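Side-chain contacts in proteolytically activated form of PPO4 Tyrosinase (Agaricus bisporus var. bisporus H97, PDB 4OUA), which catalyses the copper-dependent o-hydroxylation of monophenols and the oxidation of the resulting o-diphenols to o-quinones, the initial step of melanin synthesis: residues A[14-18]-A[19-23]; A[33-36]-A[37-40]; A[138-141]-A[142-145]; A[199-202]-A[203-207]. All coordinates share one frame; numbering follows the deposited sequence.

Contact 1: A[14-18]-A[19-23]; sequences NRLDI and VDFVR
D17 and V19 run alongside each other, and the carboxylate of D17 takes the backbone N-H of V19. The bond is 2.8 Å long from V19 N to D17 OD1, and it uses the anti lone pair of that oxygen. Having CG anti to the backbone N (chi1 -173°) is what brings the carboxylate round to this amide. D17 is thus the N-cap of the short helix 18-21. Its backbone O closes the first turn by accepting from F21 N at 2.7 Å, with a weak second bond from D20 N. Aspartate suits the post: it is short, and its negative charge probably interacts well with the helix dipole. An alanine here loses the carboxylate and would probably leave V19 N without its capping acceptor. A water accepts from D17 N and donates to D20 OD2, while D20 OD1 forms a salt bridge with R23 NH1. On the inner side I18 slants across both F21 and V22: its CD1 sits 4.0 Å from F21 CD2 and equally far from V22 CG1. L16 reaches the same ring at its edge, near the ring plane, with CB 4.2 Å from F21 CD1. Beyond I18 lies L280 of helix 277-295.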
ATOM      1  N   ASN A  14     -11.323  -9.783  -5.161  1.00 24.90           N
ATOM      2  CA  ASN A  14     -10.623  -9.751  -3.885  1.00 30.37           C
ATOM      3  C   ASN A  14      -9.123  -9.529  -4.015  1.00 32.84           C
ATOM      4  O   ASN A  14      -8.480 -10.033  -4.936  1.00 32.64           O
ATOM      5  CB  ASN A  14     -10.868 -11.049  -3.112  1.00 29.20           C
ATOM      6  CG  ASN A  14     -12.239 -11.099  -2.479  1.00 29.54           C
ATOM      7  OD1 ASN A  14     -12.871 -10.065  -2.261  1.00 31.24           O
ATOM      8  ND2 ASN A  14     -12.706 -12.303  -2.172  1.00 31.28           N
ATOM      9  N   ARG A  15      -8.576  -8.759  -3.081  1.00 29.71           N
ATOM     10  CA  ARG A  15      -7.138  -8.669  -2.914  1.00 27.93           C
ATOM     11  C   ARG A  15      -6.690  -9.862  -2.081  1.00 32.57           C
ATOM     12  O   ARG A  15      -7.039  -9.971  -0.907  1.00 34.31           O
ATOM     13  CB  ARG A  15      -6.746  -7.352  -2.246  1.00 29.06           C
ATOM     14  CG  ARG A  15      -7.152  -6.122  -3.038  1.00 31.05           C
ATOM     15  CD  ARG A  15      -6.815  -4.842  -2.292  1.00 27.05           C
ATOM     16  NE  ARG A  15      -7.086  -3.658  -3.099  1.00 26.08           N
ATOM     17  CZ  ARG A  15      -6.966  -2.411  -2.658  1.00 27.33           C
ATOM     18  NH1 ARG A  15      -6.584  -2.185  -1.408  1.00 24.96           N
ATOM     19  NH2 ARG A  15      -7.232  -1.392  -3.462  1.00 27.37           N
ATOM     20  N   LEU A  16      -5.937 -10.765  -2.696  1.00 31.47           N
ATOM     21  CA  LEU A  16      -5.571 -12.013  -2.040  1.00 29.68           C
ATOM     22  C   LEU A  16      -4.437 -11.832  -1.037  1.00 33.88           C
ATOM     23  O   LEU A  16      -3.661 -10.883  -1.122  1.00 34.46           O
ATOM     24  CB  LEU A  16      -5.174 -13.061  -3.080  1.00 30.35           C
ATOM     25  CG  LEU A  16      -6.215 -13.385  -4.152  1.00 27.39           C
ATOM     26  CD1 LEU A  16      -5.720 -14.505  -5.052  1.00 30.41           C
ATOM     27  CD2 LEU A  16      -7.542 -13.752  -3.514  1.00 33.03           C
ATOM     28  N   ASP A  17      -4.363 -12.751  -0.079  1.00 35.35           N
ATOM     29  CA  ASP A  17      -3.226 -12.830   0.824  1.00 33.83           C
ATOM     30  C   ASP A  17      -1.998 -13.235   0.018  1.00 35.90           C
ATOM     31  O   ASP A  17      -2.050 -14.193  -0.754  1.00 34.52           O
ATOM     32  CB  ASP A  17      -3.496 -13.832   1.949  1.00 34.81           C
ATOM     33  CG  ASP A  17      -2.412 -13.832   3.010  1.00 40.03           C
ATOM     34  OD1 ASP A  17      -1.294 -14.312   2.725  1.00 36.12           O
ATOM     35  OD2 ASP A  17      -2.684 -13.362   4.135  1.00 54.11           O
ATOM     36  N   ILE A  18      -0.900 -12.505   0.191  1.00 33.57           N
ATOM     37  CA  ILE A  18       0.307 -12.734  -0.599  1.00 30.71           C
ATOM     38  C   ILE A  18       0.792 -14.182  -0.504  1.00 32.68           C
ATOM     39  O   ILE A  18       1.422 -14.692  -1.429  1.00 35.21           O
ATOM     40  CB  ILE A  18       1.449 -11.788  -0.167  1.00 29.41           C
ATOM     41  CG1 ILE A  18       2.581 -11.809  -1.197  1.00 24.26           C
ATOM     42  CG2 ILE A  18       1.962 -12.159   1.215  1.00 24.16           C
ATOM     43  CD1 ILE A  18       2.148 -11.415  -2.591  1.00 20.88           C
ATOM     44  N   VAL A  19       0.489 -14.842   0.610  1.00 32.04           N
ATOM     45  CA  VAL A  19       0.848 -16.245   0.785  1.00 34.27           C
ATOM     46  C   VAL A  19       0.092 -17.121  -0.206  1.00 40.96           C
ATOM     47  O   VAL A  19       0.619 -18.119  -0.697  1.00 45.32           O
ATOM     48  CB  VAL A  19       0.561 -16.733   2.218  1.00 31.18           C
ATOM     49  CG1 VAL A  19       0.690 -18.246   2.301  1.00 33.78           C
ATOM     50  CG2 VAL A  19       1.502 -16.062   3.202  1.00 26.36           C
ATOM     51  N   ASP A  20      -1.147 -16.738  -0.496  1.00 41.34           N
ATOM     52  CA  ASP A  20      -1.959 -17.439  -1.482  1.00 36.94           C
ATOM     53  C   ASP A  20      -1.653 -16.928  -2.884  1.00 35.42           C
ATOM     54  O   ASP A  20      -1.626 -17.693  -3.846  1.00 39.33           O
ATOM     55  CB  ASP A  20      -3.449 -17.265  -1.181  1.00 34.87           C
ATOM     56  CG  ASP A  20      -3.845 -17.832   0.166  1.00 43.67           C
ATOM     57  OD1 ASP A  20      -3.228 -18.829   0.598  1.00 54.15           O
ATOM     58  OD2 ASP A  20      -4.776 -17.282   0.789  1.00 41.70           O
ATOM     59  N   PHE A  21      -1.424 -15.623  -2.978  1.00 36.25           N
ATOM     60  CA  PHE A  21      -1.218 -14.943  -4.251  1.00 33.38           C
ATOM     61  C   PHE A  21      -0.025 -15.500  -5.020  1.00 36.06           C
ATOM     62  O   PHE A  21      -0.084 -15.664  -6.238  1.00 39.68           O
ATOM     63  CB  PHE A  21      -1.033 -13.442  -4.011  1.00 37.73           C
ATOM     64  CG  PHE A  21      -1.004 -12.618  -5.266  1.00 33.44           C
ATOM     65  CD1 PHE A  21      -2.159 -12.027  -5.747  1.00 32.04           C
ATOM     66  CD2 PHE A  21       0.179 -12.420  -5.954  1.00 31.62           C
ATOM     67  CE1 PHE A  21      -2.136 -11.262  -6.895  1.00 30.37           C
ATOM     68  CE2 PHE A  21       0.207 -11.657  -7.103  1.00 36.17           C
ATOM     69  CZ  PHE A  21      -0.953 -11.076  -7.574  1.00 36.13           C
ATOM     70  N   VAL A  22       1.055 -15.791  -4.302  1.00 35.24           N
ATOM     71  CA  VAL A  22       2.276 -16.283  -4.931  1.00 38.18           C
ATOM     72  C   VAL A  22       2.099 -17.699  -5.479  1.00 34.79           C
ATOM     73  O   VAL A  22       2.812 -18.108  -6.394  1.00 42.39           O
ATOM     74  CB  VAL A  22       3.464 -16.266  -3.946  1.00 38.63           C
ATOM     75  CG1 VAL A  22       3.854 -14.832  -3.607  1.00 23.90           C
ATOM     76  CG2 VAL A  22       3.124 -17.050  -2.687  1.00 41.53           C
ATOM     77  N   ARG A  23       1.146 -18.439  -4.920  1.00 28.88           N
ATOM     78  CA  ARG A  23       0.859 -19.792  -5.387  1.00 32.45           C
ATOM     79  C   ARG A  23       0.021 -19.787  -6.666  1.00 35.49           C
ATOM     80  O   ARG A  23      -0.166 -20.828  -7.296  1.00 34.44           O
ATOM     81  CB  ARG A  23       0.133 -20.598  -4.307  1.00 43.16           C
ATOM     82  CG  ARG A  23       0.953 -20.887  -3.061  1.00 43.77           C
ATOM     83  CD  ARG A  23       0.340 -22.037  -2.271  1.00 50.48           C
ATOM     84  NE  ARG A  23       0.967 -22.215  -0.965  1.00 76.02           N
ATOM     85  CZ  ARG A  23       0.442 -21.786   0.180  1.00 78.14           C
ATOM     86  NH1 ARG A  23      -0.726 -21.156   0.180  1.00 70.13           N
ATOM     87  NH2 ARG A  23       1.080 -21.991   1.325  1.00 69.13           N
TER
HETATM   88  O   HOH W   1      -6.248 -15.024  -0.052  1.00 32.33           O

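Contact 2: A[33-36]-A[37-40]; sequences RALQ and AIQD
The amide of Q36 and the carboxylate of D40 meet with their planes turned 29° apart, and both carboxylate oxygens come to the one nitrogen. Q36 NE2 donates to D40 OD2 at 2.9 Å in a fairly straight bond (159°); OD2 lies in the amide plane of Q36, and NE2 comes to it on the syn side, somewhat out of the carboxylate plane. A second bond from Q36 NE2 to D40 OD1 is weak. The glutamine can make this reach because its chain bends at chi2 (73°), folding the amide along the helix toward the residue one turn further on. A third flat group, the amide of Q39, has its NE2 3.7 Å from L35 CG, beside the leucine branch, while its N-H is used by P164 O. L35 and I38 slant past one another, CD1 to CD1 at 4.0 Å, as apolar residues on the buried side of the helix. The backbone supports these pairs with regular i to i+4 bonds: A37 N to R33 O, I38 N to A34 O at 3.0 Å, and Q39 N to L35 O at 3.1 Å, with a weak one from D40 N to Q36 O. Helix 25-39 lays L35 on Y97 and I38 on L101 of helix 86-109, and both on F49 of helix 49-54, whereas R33 and Q36 pack against strand 158-162.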
ATOM      1  N   ARG A  33       5.384  -9.386 -14.232  1.00 32.77           N
ATOM      2  CA  ARG A  33       5.532  -8.744 -15.532  1.00 33.16           C
ATOM      3  C   ARG A  33       5.120  -7.277 -15.479  1.00 36.46           C
ATOM      4  O   ARG A  33       5.846  -6.402 -15.948  1.00 34.08           O
ATOM      5  CB  ARG A  33       4.710  -9.479 -16.593  1.00 30.80           C
ATOM      6  CG  ARG A  33       5.223 -10.867 -16.936  1.00 30.68           C
ATOM      7  CD  ARG A  33       6.648 -10.818 -17.465  1.00 30.98           C
ATOM      8  NE  ARG A  33       7.010 -12.042 -18.176  1.00 37.26           N
ATOM      9  CZ  ARG A  33       8.219 -12.290 -18.674  1.00 35.26           C
ATOM     10  NH1 ARG A  33       9.193 -11.400 -18.536  1.00 27.66           N
ATOM     11  NH2 ARG A  33       8.455 -13.430 -19.308  1.00 32.62           N
ATOM     12  N   ALA A  34       3.948  -7.014 -14.903  1.00 34.21           N
ATOM     13  CA  ALA A  34       3.397  -5.664 -14.866  1.00 30.81           C
ATOM     14  C   ALA A  34       4.212  -4.753 -13.960  1.00 34.22           C
ATOM     15  O   ALA A  34       4.389  -3.570 -14.253  1.00 41.68           O
ATOM     16  CB  ALA A  34       1.946  -5.697 -14.414  1.00 33.62           C
ATOM     17  N   LEU A  35       4.709  -5.306 -12.859  1.00 32.02           N
ATOM     18  CA  LEU A  35       5.513  -4.535 -11.918  1.00 33.58           C
ATOM     19  C   LEU A  35       6.852  -4.145 -12.538  1.00 35.80           C
ATOM     20  O   LEU A  35       7.333  -3.026 -12.354  1.00 35.10           O
ATOM     21  CB  LEU A  35       5.731  -5.326 -10.627  1.00 27.50           C
ATOM     22  CG  LEU A  35       6.504  -4.615  -9.520  1.00 28.13           C
ATOM     23  CD1 LEU A  35       5.850  -3.288  -9.176  1.00 27.04           C
ATOM     24  CD2 LEU A  35       6.596  -5.502  -8.294  1.00 32.57           C
ATOM     25  N   GLN A  36       7.450  -5.073 -13.277  1.00 28.76           N
ATOM     26  CA  GLN A  36       8.683  -4.786 -13.994  1.00 27.79           C
ATOM     27  C   GLN A  36       8.413  -3.774 -15.103  1.00 28.80           C
ATOM     28  O   GLN A  36       9.251  -2.930 -15.410  1.00 33.86           O
ATOM     29  CB  GLN A  36       9.282  -6.072 -14.571  1.00 29.06           C
ATOM     30  CG  GLN A  36      10.611  -5.882 -15.286  1.00 24.67           C
ATOM     31  CD  GLN A  36      11.755  -5.612 -14.331  1.00 33.23           C
ATOM     32  OE1 GLN A  36      12.025  -6.404 -13.427  1.00 36.74           O
ATOM     33  NE2 GLN A  36      12.435  -4.487 -14.523  1.00 35.36           N
ATOM     34  N   ALA A  37       7.225  -3.859 -15.689  1.00 32.53           N
ATOM     35  CA  ALA A  37       6.845  -2.987 -16.793  1.00 34.72           C
ATOM     36  C   ALA A  37       6.751  -1.526 -16.360  1.00 40.31           C
ATOM     37  O   ALA A  37       7.223  -0.632 -17.062  1.00 40.75           O
ATOM     38  CB  ALA A  37       5.524  -3.445 -17.391  1.00 27.04           C
ATOM     39  N   ILE A  38       6.137  -1.287 -15.206  1.00 42.13           N
ATOM     40  CA  ILE A  38       5.953   0.073 -14.713  1.00 39.12           C
ATOM     41  C   ILE A  38       7.224   0.605 -14.052  1.00 41.13           C
ATOM     42  O   ILE A  38       7.408   1.816 -13.929  1.00 41.43           O
ATOM     43  CB  ILE A  38       4.781   0.160 -13.714  1.00 39.99           C
ATOM     44  CG1 ILE A  38       5.061  -0.693 -12.476  1.00 37.55           C
ATOM     45  CG2 ILE A  38       3.485  -0.272 -14.379  1.00 36.34           C
ATOM     46  CD1 ILE A  38       3.969  -0.623 -11.432  1.00 28.76           C
ATOM     47  N   GLN A  39       8.098  -0.302 -13.628  1.00 36.82           N
ATOM     48  CA  GLN A  39       9.387   0.093 -13.072  1.00 37.52           C
ATOM     49  C   GLN A  39      10.341   0.515 -14.183  1.00 37.44           C
ATOM     50  O   GLN A  39      11.241   1.327 -13.969  1.00 39.84           O
ATOM     51  CB  GLN A  39      10.006  -1.044 -12.256  1.00 35.10           C
ATOM     52  CG  GLN A  39       9.323  -1.313 -10.927  1.00 37.43           C
ATOM     53  CD  GLN A  39      10.046  -2.368 -10.108  1.00 42.32           C
ATOM     54  OE1 GLN A  39      11.013  -2.976 -10.572  1.00 36.52           O
ATOM     55  NE2 GLN A  39       9.583  -2.587  -8.880  1.00 35.14           N
ATOM     56  N   ASP A  40      10.133  -0.040 -15.373  1.00 35.30           N
ATOM     57  CA  ASP A  40      11.002   0.244 -16.509  1.00 36.90           C
ATOM     58  C   ASP A  40      10.493   1.421 -17.335  1.00 39.17           C
ATOM     59  O   ASP A  40      11.162   1.863 -18.268  1.00 48.82           O
ATOM     60  CB  ASP A  40      11.145  -0.997 -17.393  1.00 31.17           C
ATOM     61  CG  ASP A  40      11.863  -2.135 -16.689  1.00 37.56           C
ATOM     62  OD1 ASP A  40      12.724  -1.858 -15.828  1.00 39.44           O
ATOM     63  OD2 ASP A  40      11.565  -3.309 -16.996  1.00 37.85           O
TER

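Contact 3: A[138-141]-A[142-145]; sequences VPPD and EIIK
D141 holds its CG anti to the carbonyl carbon (chi1 -60°), while K145 carries its CG anti to the backbone N and then bends at chi3 (58°); together these turns lay the two side chains alongside each other. The nearest approach is 3.5 Å, from K145 CE to D141 OD1, and the salt bridge between K145 NZ and D141 OD1 is long at 3.7 Å, a loose pairing of opposite charges four residues apart on a largely solvent-facing side. E142 OE1 lies 3.4 Å from P140 CB. D141 to I144 form a single-turn helix, which precedes the antiparallel hairpin 148-152/158-162 in the central domain of tyrosinase. P140 occupies the N-cap position; a proline has no N-H to offer, and what it contributes is its carbonyl. P140 O accepts from I143 N at 3.0 Å, with the donor above the carbonyl plane, and weakly from I144 N, whereas K145 N, just past the helix, closes a wider turn on D141 O at 2.9 Å. The proline rings supply rigid apolar surface: P139 CG lies across I144, 3.9 Å from its CB, and P140 CD runs beside I143 CG1 at 4.1 Å. I143 continues into L280 and I277 of helix 277-295.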
ATOM      1  N   VAL A 138       6.808 -12.681   8.861  1.00 34.45           N
ATOM      2  CA  VAL A 138       7.814 -13.127   7.906  1.00 33.72           C
ATOM      3  C   VAL A 138       7.140 -13.515   6.595  1.00 36.42           C
ATOM      4  O   VAL A 138       6.470 -14.544   6.516  1.00 35.59           O
ATOM      5  CB  VAL A 138       8.624 -14.321   8.444  1.00 30.52           C
ATOM      6  CG1 VAL A 138       9.702 -14.714   7.451  1.00 28.46           C
ATOM      7  CG2 VAL A 138       9.239 -13.980   9.790  1.00 42.39           C
ATOM      8  N   PRO A 139       7.319 -12.687   5.555  1.00 38.46           N
ATOM      9  CA  PRO A 139       6.658 -12.902   4.265  1.00 29.76           C
ATOM     10  C   PRO A 139       7.263 -14.070   3.498  1.00 30.34           C
ATOM     11  O   PRO A 139       8.286 -14.609   3.921  1.00 37.73           O
ATOM     12  CB  PRO A 139       6.900 -11.585   3.531  1.00 31.67           C
ATOM     13  CG  PRO A 139       8.210 -11.112   4.075  1.00 35.57           C
ATOM     14  CD  PRO A 139       8.228 -11.526   5.524  1.00 31.71           C
ATOM     15  N   PRO A 140       6.631 -14.461   2.381  1.00 28.42           N
ATOM     16  CA  PRO A 140       7.136 -15.527   1.509  1.00 29.85           C
ATOM     17  C   PRO A 140       8.487 -15.169   0.894  1.00 32.72           C
ATOM     18  O   PRO A 140       8.841 -13.993   0.830  1.00 33.81           O
ATOM     19  CB  PRO A 140       6.054 -15.639   0.429  1.00 32.37           C
ATOM     20  CG  PRO A 140       4.828 -15.055   1.052  1.00 27.89           C
ATOM     21  CD  PRO A 140       5.328 -13.951   1.928  1.00 27.84           C
ATOM     22  N   ASP A 141       9.229 -16.176   0.446  1.00 33.17           N
ATOM     23  CA  ASP A 141      10.560 -15.949  -0.104  1.00 37.86           C
ATOM     24  C   ASP A 141      10.505 -15.103  -1.370  1.00 37.14           C
ATOM     25  O   ASP A 141      11.441 -14.364  -1.672  1.00 37.88           O
ATOM     26  CB  ASP A 141      11.254 -17.281  -0.390  1.00 42.45           C
ATOM     27  CG  ASP A 141      11.413 -18.133   0.855  1.00 46.66           C
ATOM     28  OD1 ASP A 141      11.280 -17.589   1.972  1.00 41.71           O
ATOM     29  OD2 ASP A 141      11.676 -19.347   0.720  1.00 65.31           O
ATOM     30  N   GLU A 142       9.401 -15.210  -2.104  1.00 36.12           N
ATOM     31  CA  GLU A 142       9.222 -14.453  -3.337  1.00 35.07           C
ATOM     32  C   GLU A 142       9.236 -12.950  -3.082  1.00 33.07           C
ATOM     33  O   GLU A 142       9.517 -12.159  -3.981  1.00 34.23           O
ATOM     34  CB  GLU A 142       7.911 -14.845  -4.025  1.00 35.16           C
ATOM     35  CG  GLU A 142       7.865 -16.274  -4.550  1.00 39.69           C
ATOM     36  CD  GLU A 142       7.641 -17.297  -3.454  1.00 42.44           C
ATOM     37  OE1 GLU A 142       7.705 -16.921  -2.265  1.00 42.18           O
ATOM     38  OE2 GLU A 142       7.396 -18.477  -3.786  1.00 44.44           O
ATOM     39  N   ILE A 143       8.936 -12.562  -1.848  1.00 34.16           N
ATOM     40  CA  ILE A 143       8.786 -11.156  -1.503  1.00 32.74           C
ATOM     41  C   ILE A 143      10.041 -10.566  -0.871  1.00 38.32           C
ATOM     42  O   ILE A 143      10.296  -9.366  -0.985  1.00 39.50           O
ATOM     43  CB  ILE A 143       7.603 -10.952  -0.533  1.00 29.51           C
ATOM     44  CG1 ILE A 143       6.308 -11.451  -1.172  1.00 32.42           C
ATOM     45  CG2 ILE A 143       7.472  -9.492  -0.139  1.00 30.44           C
ATOM     46  CD1 ILE A 143       5.977 -10.769  -2.482  1.00 30.70           C
ATOM     47  N   ILE A 144      10.831 -11.411  -0.217  1.00 37.16           N
ATOM     48  CA  ILE A 144      11.910 -10.920   0.631  1.00 32.52           C
ATOM     49  C   ILE A 144      13.287 -11.510   0.320  1.00 40.77           C
ATOM     50  O   ILE A 144      14.307 -10.898   0.639  1.00 41.77           O
ATOM     51  CB  ILE A 144      11.593 -11.194   2.117  1.00 39.47           C
ATOM     52  CG1 ILE A 144      12.534 -10.405   3.027  1.00 41.75           C
ATOM     53  CG2 ILE A 144      11.663 -12.686   2.413  1.00 38.60           C
ATOM     54  CD1 ILE A 144      12.453  -8.909   2.830  1.00 54.46           C
ATOM     55  N   LYS A 145      13.327 -12.687  -0.299  1.00 41.97           N
ATOM     56  CA  LYS A 145      14.594 -13.406  -0.441  1.00 42.50           C
ATOM     57  C   LYS A 145      14.959 -13.803  -1.876  1.00 40.60           C
ATOM     58  O   LYS A 145      16.104 -13.632  -2.294  1.00 40.35           O
ATOM     59  CB  LYS A 145      14.574 -14.659   0.442  1.00 42.54           C
ATOM     60  CG  LYS A 145      15.854 -15.478   0.391  1.00 48.18           C
ATOM     61  CD  LYS A 145      15.959 -16.425   1.577  1.00 54.42           C
ATOM     62  CE  LYS A 145      14.768 -17.368   1.649  1.00 66.59           C
ATOM     63  NZ  LYS A 145      14.856 -18.280   2.825  1.00 64.23           N
TER

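Contact 4: A[199-202]-A[203-207]; sequences ENIP and ALIGK
N200 caps the start of helix 201-224 by accepting the backbone N-H of A203, a classic N-cap by a short polar side chain. The bond from A203 N to N200 OD1 is 3.1 Å long and straight at 163°, but the donor stands well above the carbonyl plane of the amide rather than on a lone pair. With CG anti to its own backbone N (chi1 -166°), the asparagine swings its amide round to this first turn. The CB of A203 is small enough to fit against the N200 amide. The other end of the amide is also used, since ND2 donates to D194 OD1. A leucine in its place offers no polar atom and would probably leave both A203 N and D194 OD1 without their partner.

The backbone bonds follow in helical sequence. L204 N donates to N200 O at 3.3 Å, I205 N to I201 O at 2.9 Å almost in line with the carbonyl, and G206 N to P202 O at 3.2 Å. P202 suits the second residue of the helix, where its missing N-H costs no bond of the turn and its ring restrains phi to a helical value.

Apolar contacts are fewer. L204 and I205 reach I144 of helix 141-144. I201 and I205, one turn apart, project together from the helix, with I201 CG2 4.1 Å from I205 CG1.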
ATOM      1  N   GLU A 199      22.785  -3.917   1.900  1.00 44.73           N
ATOM      2  CA  GLU A 199      21.531  -4.536   2.312  1.00 41.83           C
ATOM      3  C   GLU A 199      21.785  -5.786   3.151  1.00 43.50           C
ATOM      4  O   GLU A 199      22.723  -6.538   2.891  1.00 42.01           O
ATOM      5  CB  GLU A 199      20.685  -4.888   1.087  1.00 43.60           C
ATOM      6  CG  GLU A 199      19.350  -5.541   1.409  1.00 43.15           C
ATOM      7  CD  GLU A 199      18.617  -6.004   0.164  1.00 50.75           C
ATOM      8  OE1 GLU A 199      19.077  -6.978  -0.470  1.00 52.23           O
ATOM      9  OE2 GLU A 199      17.584  -5.393  -0.183  1.00 54.28           O
ATOM     10  N   ASN A 200      20.946  -6.002   4.160  1.00 36.44           N
ATOM     11  CA  ASN A 200      21.071  -7.171   5.025  1.00 35.61           C
ATOM     12  C   ASN A 200      19.735  -7.890   5.200  1.00 36.95           C
ATOM     13  O   ASN A 200      19.025  -7.675   6.182  1.00 33.75           O
ATOM     14  CB  ASN A 200      21.630  -6.767   6.391  1.00 44.68           C
ATOM     15  CG  ASN A 200      22.094  -7.959   7.214  1.00 38.28           C
ATOM     16  OD1 ASN A 200      21.811  -9.110   6.882  1.00 30.49           O
ATOM     17  ND2 ASN A 200      22.807  -7.682   8.299  1.00 35.39           N
ATOM     18  N   ILE A 201      19.402  -8.745   4.241  1.00 37.58           N
ATOM     19  CA  ILE A 201      18.153  -9.498   4.281  1.00 37.85           C
ATOM     20  C   ILE A 201      18.112 -10.539   5.404  1.00 40.31           C
ATOM     21  O   ILE A 201      17.093 -10.668   6.083  1.00 41.06           O
ATOM     22  CB  ILE A 201      17.886 -10.207   2.940  1.00 29.62           C
ATOM     23  CG1 ILE A 201      17.728  -9.177   1.820  1.00 28.19           C
ATOM     24  CG2 ILE A 201      16.645 -11.075   3.035  1.00 34.11           C
ATOM     25  CD1 ILE A 201      17.450  -9.789   0.461  1.00 41.19           C
ATOM     26  N   PRO A 202      19.212 -11.292   5.597  1.00 38.97           N
ATOM     27  CA  PRO A 202      19.254 -12.293   6.671  1.00 35.68           C
ATOM     28  C   PRO A 202      18.911 -11.707   8.038  1.00 37.32           C
ATOM     29  O   PRO A 202      18.135 -12.303   8.785  1.00 41.32           O
ATOM     30  CB  PRO A 202      20.706 -12.778   6.640  1.00 32.13           C
ATOM     31  CG  PRO A 202      21.137 -12.561   5.236  1.00 32.58           C
ATOM     32  CD  PRO A 202      20.441 -11.310   4.784  1.00 32.55           C
ATOM     33  N   ALA A 203      19.485 -10.551   8.353  1.00 34.88           N
ATOM     34  CA  ALA A 203      19.205  -9.878   9.615  1.00 33.05           C
ATOM     35  C   ALA A 203      17.746  -9.433   9.676  1.00 33.79           C
ATOM     36  O   ALA A 203      17.132  -9.432  10.742  1.00 33.93           O
ATOM     37  CB  ALA A 203      20.135  -8.688   9.803  1.00 24.11           C
ATOM     38  N   LEU A 204      17.198  -9.058   8.523  1.00 34.09           N
ATOM     39  CA  LEU A 204      15.802  -8.641   8.440  1.00 39.44           C
ATOM     40  C   LEU A 204      14.860  -9.789   8.780  1.00 40.20           C
ATOM     41  O   LEU A 204      13.909  -9.615   9.543  1.00 41.84           O
ATOM     42  CB  LEU A 204      15.481  -8.099   7.046  1.00 36.97           C
ATOM     43  CG  LEU A 204      14.020  -7.718   6.798  1.00 33.41           C
ATOM     44  CD1 LEU A 204      13.559  -6.658   7.786  1.00 29.68           C
ATOM     45  CD2 LEU A 204      13.827  -7.241   5.368  1.00 36.79           C
ATOM     46  N   ILE A 205      15.125 -10.960   8.208  1.00 36.72           N
ATOM     47  CA  ILE A 205      14.328 -12.146   8.490  1.00 33.06           C
ATOM     48  C   ILE A 205      14.365 -12.467   9.979  1.00 35.31           C
ATOM     49  O   ILE A 205      13.369 -12.902  10.554  1.00 45.42           O
ATOM     50  CB  ILE A 205      14.817 -13.372   7.695  1.00 42.59           C
ATOM     51  CG1 ILE A 205      14.965 -13.029   6.211  1.00 42.02           C
ATOM     52  CG2 ILE A 205      13.863 -14.543   7.882  1.00 34.77           C
ATOM     53  CD1 ILE A 205      13.659 -12.709   5.524  1.00 45.50           C
ATOM     54  N   GLY A 206      15.519 -12.246  10.599  1.00 40.15           N
ATOM     55  CA  GLY A 206      15.675 -12.473  12.023  1.00 37.61           C
ATOM     56  C   GLY A 206      14.881 -11.478  12.849  1.00 40.75           C
ATOM     57  O   GLY A 206      14.269 -11.838  13.855  1.00 42.44           O
ATOM     58  N   LYS A 207      14.893 -10.221  12.416  1.00 38.87           N
ATOM     59  CA  LYS A 207      14.176  -9.158  13.111  1.00 33.71           C
ATOM     60  C   LYS A 207      12.671  -9.403  13.097  1.00 42.09           C
ATOM     61  O   LYS A 207      12.000  -9.272  14.121  1.00 42.08           O
ATOM     62  CB  LYS A 207      14.491  -7.801  12.474  1.00 32.58           C
ATOM     63  CG  LYS A 207      13.901  -6.617  13.217  1.00 30.11           C
ATOM     64  CD  LYS A 207      13.924  -5.360  12.360  1.00 37.29           C
ATOM     65  CE  LYS A 207      15.329  -5.031  11.888  1.00 40.43           C
ATOM     66  NZ  LYS A 207      15.353  -3.804  11.044  1.00 35.29           N
TER

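In the fold
Contact 3 meets contact 1 through I18 CG1 and I143 CG1, 3.7 Å apart, and contact 4 through I144 CG1 and I205 CD1 at 3.6 Å, so helix 141-144 is wedged between helix 18-21 and the start of helix 201-224. The centres of contacts 1 and 3 are about 13 Å apart, those of 3 and 4 about 11 Å. Contact 2 touches none of them; its nearest atoms are about 8 Å from contact 3 and 9 Å from contact 1. Contacts 1 to 3 lie away from the copper centre, whereas in contact 4 the side chain of L204 is about 11 Å from that of the copper ligand H254, which probably also binds substrate.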